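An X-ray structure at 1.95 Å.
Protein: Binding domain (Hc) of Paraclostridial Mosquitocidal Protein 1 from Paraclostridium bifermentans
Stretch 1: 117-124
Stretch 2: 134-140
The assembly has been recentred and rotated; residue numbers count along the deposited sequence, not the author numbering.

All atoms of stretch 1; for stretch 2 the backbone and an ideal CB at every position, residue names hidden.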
ATOM      1  N   ASN A 117      13.182  21.439  -1.985  1.00 25.52           N
ATOM      2  CA  ASN A 117      13.075  22.893  -2.020  1.00 25.21           C
ATOM      3  C   ASN A 117      14.110  23.473  -1.048  1.00 24.51           C
ATOM      4  O   ASN A 117      13.778  24.268  -0.161  1.00 26.06           O
ATOM      5  CB  ASN A 117      11.676  23.422  -1.692  1.00 25.08           C
ATOM      6  CG  ASN A 117      11.565  24.917  -1.916  1.00 26.51           C
ATOM      7  OD1 ASN A 117      10.983  25.643  -1.108  1.00 26.78           O
ATOM      8  ND2 ASN A 117      12.169  25.404  -2.988  1.00 25.06           N
ATOM      9  N   MET A 118      15.361  23.058  -1.242  1.00 24.04           N
ATOM     10  CA  MET A 118      16.486  23.429  -0.406  1.00 26.21           C
ATOM     11  C   MET A 118      17.548  24.117  -1.271  1.00 26.98           C
ATOM     12  O   MET A 118      18.027  23.546  -2.251  1.00 26.61           O
ATOM     13  CB  MET A 118      17.108  22.184   0.223  1.00 26.80           C
ATOM     14  CG  MET A 118      18.202  22.488   1.215  1.00 26.74           C
ATOM     15  SD  MET A 118      17.527  23.137   2.739  1.00 26.92           S
ATOM     16  CE  MET A 118      16.982  21.608   3.512  1.00 25.47           C
ATOM     17  N   ASP A 119      17.891  25.359  -0.931  1.00 28.77           N
ATOM     18  CA  ASP A 119      19.094  25.984  -1.504  1.00 28.21           C
ATOM     19  C   ASP A 119      20.074  26.181  -0.341  1.00 28.48           C
ATOM     20  O   ASP A 119      20.684  25.185   0.112  1.00 28.91           O
ATOM     21  CB  ASP A 119      18.744  27.175  -2.410  1.00 28.06           C
ATOM     22  CG  ASP A 119      17.867  28.265  -1.818  1.00 29.98           C
ATOM     23  OD1 ASP A 119      16.979  28.773  -2.553  1.00 29.65           O
ATOM     24  OD2 ASP A 119      18.136  28.667  -0.653  1.00 31.73           O
ATOM     25  N   ASN A 120      20.226  27.418   0.150  1.00 26.80           N
ATOM     26  CA  ASN A 120      20.973  27.646   1.378  1.00 27.82           C
ATOM     27  C   ASN A 120      20.076  27.282   2.558  1.00 28.06           C
ATOM     28  O   ASN A 120      20.551  26.909   3.637  1.00 28.84           O
ATOM     29  CB  ASN A 120      21.444  29.098   1.521  1.00 28.19           C
ATOM     30  CG  ASN A 120      22.186  29.351   2.816  1.00 25.91           C
ATOM     31  OD1 ASN A 120      21.687  30.035   3.711  1.00 29.89           O
ATOM     32  ND2 ASN A 120      23.368  28.793   2.940  1.00 22.10           N
ATOM     33  N   GLN A 121      18.766  27.463   2.359  1.00 30.68           N
ATOM     34  CA  GLN A 121      17.775  27.106   3.364  1.00 29.15           C
ATOM     35  C   GLN A 121      16.561  26.512   2.655  1.00 28.10           C
ATOM     36  O   GLN A 121      16.504  26.543   1.417  1.00 26.91           O
ATOM     37  CB  GLN A 121      17.386  28.346   4.171  1.00 31.64           C
ATOM     38  CG  GLN A 121      16.615  29.385   3.363  1.00 32.77           C
ATOM     39  CD  GLN A 121      17.387  30.666   3.176  1.00 37.62           C
ATOM     40  OE1 GLN A 121      18.593  30.736   3.414  1.00 39.92           O
ATOM     41  NE2 GLN A 121      16.672  31.705   2.787  1.00 36.97           N
ATOM     42  N   GLY A 122      15.605  26.006   3.444  1.00 24.91           N
ATOM     43  CA  GLY A 122      14.344  25.468   2.926  1.00 24.66           C
ATOM     44  C   GLY A 122      14.018  24.112   3.521  1.00 24.07           C
ATOM     45  O   GLY A 122      14.326  23.854   4.717  1.00 24.25           O
ATOM     46  N   TRP A 123      13.404  23.251   2.695  1.00 22.95           N
ATOM     47  CA  TRP A 123      12.994  21.924   3.118  1.00 24.60           C
ATOM     48  C   TRP A 123      13.280  20.897   2.017  1.00 24.58           C
ATOM     49  O   TRP A 123      13.452  21.244   0.830  1.00 24.40           O
ATOM     50  CB  TRP A 123      11.515  21.923   3.539  1.00 25.17           C
ATOM     51  CG  TRP A 123      10.558  22.324   2.463  1.00 25.99           C
ATOM     52  CD1 TRP A 123      10.005  23.557   2.282  1.00 28.31           C
ATOM     53  CD2 TRP A 123      10.020  21.487   1.421  1.00 24.39           C
ATOM     54  NE1 TRP A 123       9.191  23.554   1.182  1.00 29.25           N
ATOM     55  CE2 TRP A 123       9.164  22.297   0.643  1.00 27.30           C
ATOM     56  CE3 TRP A 123      10.186  20.149   1.058  1.00 22.74           C
ATOM     57  CZ2 TRP A 123       8.478  21.811  -0.472  1.00 25.94           C
ATOM     58  CZ3 TRP A 123       9.500  19.667  -0.038  1.00 24.60           C
ATOM     59  CH2 TRP A 123       8.662  20.487  -0.791  1.00 24.33           C
ATOM     60  N   LYS A 124      13.358  19.626   2.425  1.00 25.43           N
ATOM     61  CA  LYS A 124      13.368  18.535   1.480  1.00 24.85           C
ATOM     62  C   LYS A 124      12.774  17.269   2.095  1.00 24.35           C
ATOM     63  O   LYS A 124      12.729  17.090   3.307  1.00 25.29           O
ATOM     64  CB  LYS A 124      14.781  18.249   0.984  1.00 26.42           C
ATOM     65  CG  LYS A 124      15.771  17.814   2.045  1.00 28.08           C
ATOM     66  CD  LYS A 124      17.038  17.250   1.438  1.00 29.64           C
ATOM     67  CE  LYS A 124      17.837  18.287   0.686  1.00 27.82           C
ATOM     68  NZ  LYS A 124      19.092  17.714   0.162  1.00 28.08           N
ATOM     69  N   UNK A 134      12.212  13.980   6.486  1.00 20.78           N
ATOM     70  CA  UNK A 134      11.759  15.349   6.355  1.00 23.02           C
ATOM     71  C   UNK A 134      12.805  16.237   7.025  1.00 22.97           C
ATOM     72  O   UNK A 134      13.169  16.000   8.180  1.00 23.20           O
ATOM     73  CB  UNK A 134      10.372  15.544   6.970  1.00 23.02           C
ATOM     74  N   UNK A 135      13.302  17.237   6.302  1.00 22.24           N
ATOM     75  CA  UNK A 135      14.272  18.140   6.890  1.00 24.83           C
ATOM     76  C   UNK A 135      13.928  19.586   6.524  1.00 26.20           C
ATOM     77  O   UNK A 135      13.564  19.873   5.364  1.00 24.69           O
ATOM     78  CB  UNK A 135      15.686  17.785   6.427  1.00 24.83           C
ATOM     79  N   UNK A 136      14.038  20.460   7.535  1.00 25.23           N
ATOM     80  CA  UNK A 136      13.967  21.909   7.424  1.00 25.92           C
ATOM     81  C   UNK A 136      15.318  22.512   7.846  1.00 27.63           C
ATOM     82  O   UNK A 136      15.934  22.057   8.821  1.00 25.85           O
ATOM     83  CB  UNK A 136      12.826  22.464   8.279  1.00 25.92           C
ATOM     84  N   UNK A 137      15.785  23.511   7.088  1.00 27.47           N
ATOM     85  CA  UNK A 137      16.971  24.281   7.448  1.00 28.43           C
ATOM     86  C   UNK A 137      16.677  25.767   7.231  1.00 27.48           C
ATOM     87  O   UNK A 137      16.218  26.163   6.176  1.00 26.90           O
ATOM     88  CB  UNK A 137      18.185  23.837   6.630  1.00 28.43           C
ATOM     89  N   UNK A 138      16.924  26.584   8.257  1.00 26.14           N
ATOM     90  CA  UNK A 138      16.612  28.001   8.174  1.00 27.77           C
ATOM     91  C   UNK A 138      17.874  28.761   7.732  1.00 27.44           C
ATOM     92  O   UNK A 138      18.927  28.180   7.485  1.00 25.57           O
ATOM     93  CB  UNK A 138      16.093  28.524   9.515  1.00 27.77           C
ATOM     94  N   UNK A 139      17.743  30.075   7.617  1.00 28.79           N
ATOM     95  CA  UNK A 139      18.760  30.923   7.040  1.00 34.25           C
ATOM     96  C   UNK A 139      19.959  31.107   7.980  1.00 35.79           C
ATOM     97  O   UNK A 139      20.955  31.694   7.552  1.00 34.51           O
ATOM     98  CB  UNK A 139      18.155  32.282   6.683  1.00 34.25           C
ATOM     99  N   UNK A 140      19.885  30.613   9.228  1.00 33.73           N
ATOM    100  CA  UNK A 140      21.054  30.609  10.152  1.00 37.45           C
ATOM    101  C   UNK A 140      21.750  29.239  10.174  1.00 35.38           C
ATOM    102  O   UNK A 140      22.741  29.039  10.890  1.00 35.99           O
ATOM    103  CB  UNK A 140      20.613  30.980  11.569  1.00 37.45           C
TER

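Strand 134-137 runs antiparallel to strand 122-124, the axes 4.8 Å apart at closest approach; its extended backbone sends alternate side chains to opposite faces of the sheet.

Position 134 has extended backbone angles, and its CA-to-CB bond points sideways. The ideal CB lies 4.6 Å from K124 O, and the indole of W123 spreads over the same face. A long apolar or aromatic group could reach back to that ring; a short one would leave it untouched. The residue is W134. With chi1 t, its ring brings CZ3 to 3.4 Å from CE3 of W123. The planes lie at 29° but are slid apart, so the two rings barely overlap.

Position 135 pairs with K124: the backbone N of 135 donates to K124 O at 3.1 Å, and K124 N donates to the O of 135 at 3.0 Å. Its CB points to the face that carries the K124 side chain, 5.0 Å from M118 CE. Beta-branched, apolar or long polar residues would all suit. The deposited R135 lays its aliphatic part along these neighbours, CG 4.4 Å from M118 CE and CB 4.4 Å from K124 CG, while its guanidinium is hydrogen-bonded elsewhere in the structure.

Position 136 faces W123 across a non-hydrogen-bonded pair. Its CA lies 3.4 Å from G122 O in a CA-H...O contact, and its ideal CB is 4.9 Å from W123 CB, on the W123 face. That favours an apolar side chain, branched or flexible. The residue is M136, which touches W123 lightly, its CG 4.3 Å from W123 CB.

Position 137 pairs with G122 through two straight hydrogen bonds, G122 N to the O of 137 and the N of 137 to G122 O, both 2.8 Å. Glycine leaves no side chain opposite, and M118 SD sits 4.0 Å from the ideal CB. A long chain with an apolar stem could cover this ground, and a polar tip could reach toward the carbonyls of the turn. K137 supplies the stem, with CB 4.0 Å from M118 SD and CD 3.2 Å from N120 O; its NZ reaches the turn indirectly, donating at 2.9 Å to a water that donates to D119 O.

Position 138 points away, so stretch 1 sets little demand; small or polar residues would do, including one able to accept from a nearby backbone N. D138 uses OD1 to accept from the backbone N of 140 at 2.9 Å.

Position 139 points sideways, its ideal CB 3.6 Å from Q121 OE1; many residues would fit. R139 makes its contact through CB and leads its end away.

Position 140 points away and meets nothing of stretch 1, which leaves the choice open; it is F140.

Stretch 2, residues 134-140: WRMKDRF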
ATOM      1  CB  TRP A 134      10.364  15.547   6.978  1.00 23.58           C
ATOM      2  CG  TRP A 134       9.982  16.978   7.168  1.00 25.60           C
ATOM      3  CD1 TRP A 134       9.934  17.668   8.349  1.00 25.94           C
ATOM      4  CD2 TRP A 134       9.613  17.913   6.141  1.00 26.51           C
ATOM      5  NE1 TRP A 134       9.534  18.956   8.123  1.00 26.83           N
ATOM      6  CE2 TRP A 134       9.333  19.135   6.780  1.00 27.25           C
ATOM      7  CE3 TRP A 134       9.449  17.822   4.757  1.00 28.47           C
ATOM      8  CZ2 TRP A 134       8.924  20.264   6.076  1.00 29.19           C
ATOM      9  CZ3 TRP A 134       9.054  18.936   4.058  1.00 28.99           C
ATOM     10  CH2 TRP A 134       8.806  20.144   4.711  1.00 30.68           C
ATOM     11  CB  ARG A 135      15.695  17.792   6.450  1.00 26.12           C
ATOM     12  CG  ARG A 135      16.714  18.831   6.912  1.00 30.44           C
ATOM     13  CD  ARG A 135      18.167  18.480   6.668  1.00 31.65           C
ATOM     14  NE  ARG A 135      18.507  17.235   7.347  1.00 33.80           N
ATOM     15  CZ  ARG A 135      18.677  16.072   6.728  1.00 32.59           C
ATOM     16  NH1 ARG A 135      18.899  16.053   5.424  1.00 32.36           N
ATOM     17  NH2 ARG A 135      18.620  14.942   7.416  1.00 32.17           N
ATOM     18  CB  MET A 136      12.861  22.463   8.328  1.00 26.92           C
ATOM     19  CG  MET A 136      11.464  22.121   7.826  1.00 28.46           C
ATOM     20  SD  MET A 136      10.148  22.574   8.967  1.00 31.67           S
ATOM     21  CE  MET A 136      10.582  21.514  10.327  1.00 28.43           C
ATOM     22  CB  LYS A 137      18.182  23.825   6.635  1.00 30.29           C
ATOM     23  CG  LYS A 137      19.496  24.479   7.036  1.00 32.90           C
ATOM     24  CD  LYS A 137      20.483  24.629   5.911  1.00 37.04           C
ATOM     25  CE  LYS A 137      21.322  23.405   5.644  1.00 38.20           C
ATOM     26  NZ  LYS A 137      22.423  23.752   4.716  1.00 41.03           N
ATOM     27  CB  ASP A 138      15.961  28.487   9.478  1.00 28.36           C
ATOM     28  CG  ASP A 138      16.915  28.725  10.619  1.00 27.98           C
ATOM     29  OD1 ASP A 138      18.142  28.547  10.401  1.00 28.47           O
ATOM     30  OD2 ASP A 138      16.415  29.085  11.727  1.00 29.25           O
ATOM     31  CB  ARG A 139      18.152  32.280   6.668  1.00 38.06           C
ATOM     32  CG  ARG A 139      17.642  33.091   7.849  1.00 43.52           C
ATOM     33  CD  ARG A 139      16.409  33.905   7.489  1.00 49.62           C
ATOM     34  NE  ARG A 139      15.886  34.639   8.635  1.00 56.87           N
ATOM     35  CZ  ARG A 139      16.402  35.777   9.098  1.00 60.02           C
ATOM     36  NH1 ARG A 139      17.468  36.303   8.521  1.00 61.21           N
ATOM     37  NH2 ARG A 139      15.856  36.383  10.138  1.00 60.95           N
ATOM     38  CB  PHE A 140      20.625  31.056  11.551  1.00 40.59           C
ATOM     39  CG  PHE A 140      19.862  32.361  11.563  1.00 47.93           C
ATOM     40  CD1 PHE A 140      20.524  33.574  11.406  1.00 51.92           C
ATOM     41  CD2 PHE A 140      18.482  32.380  11.705  1.00 50.35           C
ATOM     42  CE1 PHE A 140      19.828  34.775  11.408  1.00 53.15           C
ATOM     43  CE2 PHE A 140      17.784  33.580  11.693  1.00 57.12           C
ATOM     44  CZ  PHE A 140      18.458  34.776  11.547  1.00 57.22           C
TER
HETATM   45  O   HOH W   1      22.174  23.703   1.866  1.00 33.32           O
HETATM   46  O   HOH W   2      21.276  28.036   6.082  1.00 43.94           O
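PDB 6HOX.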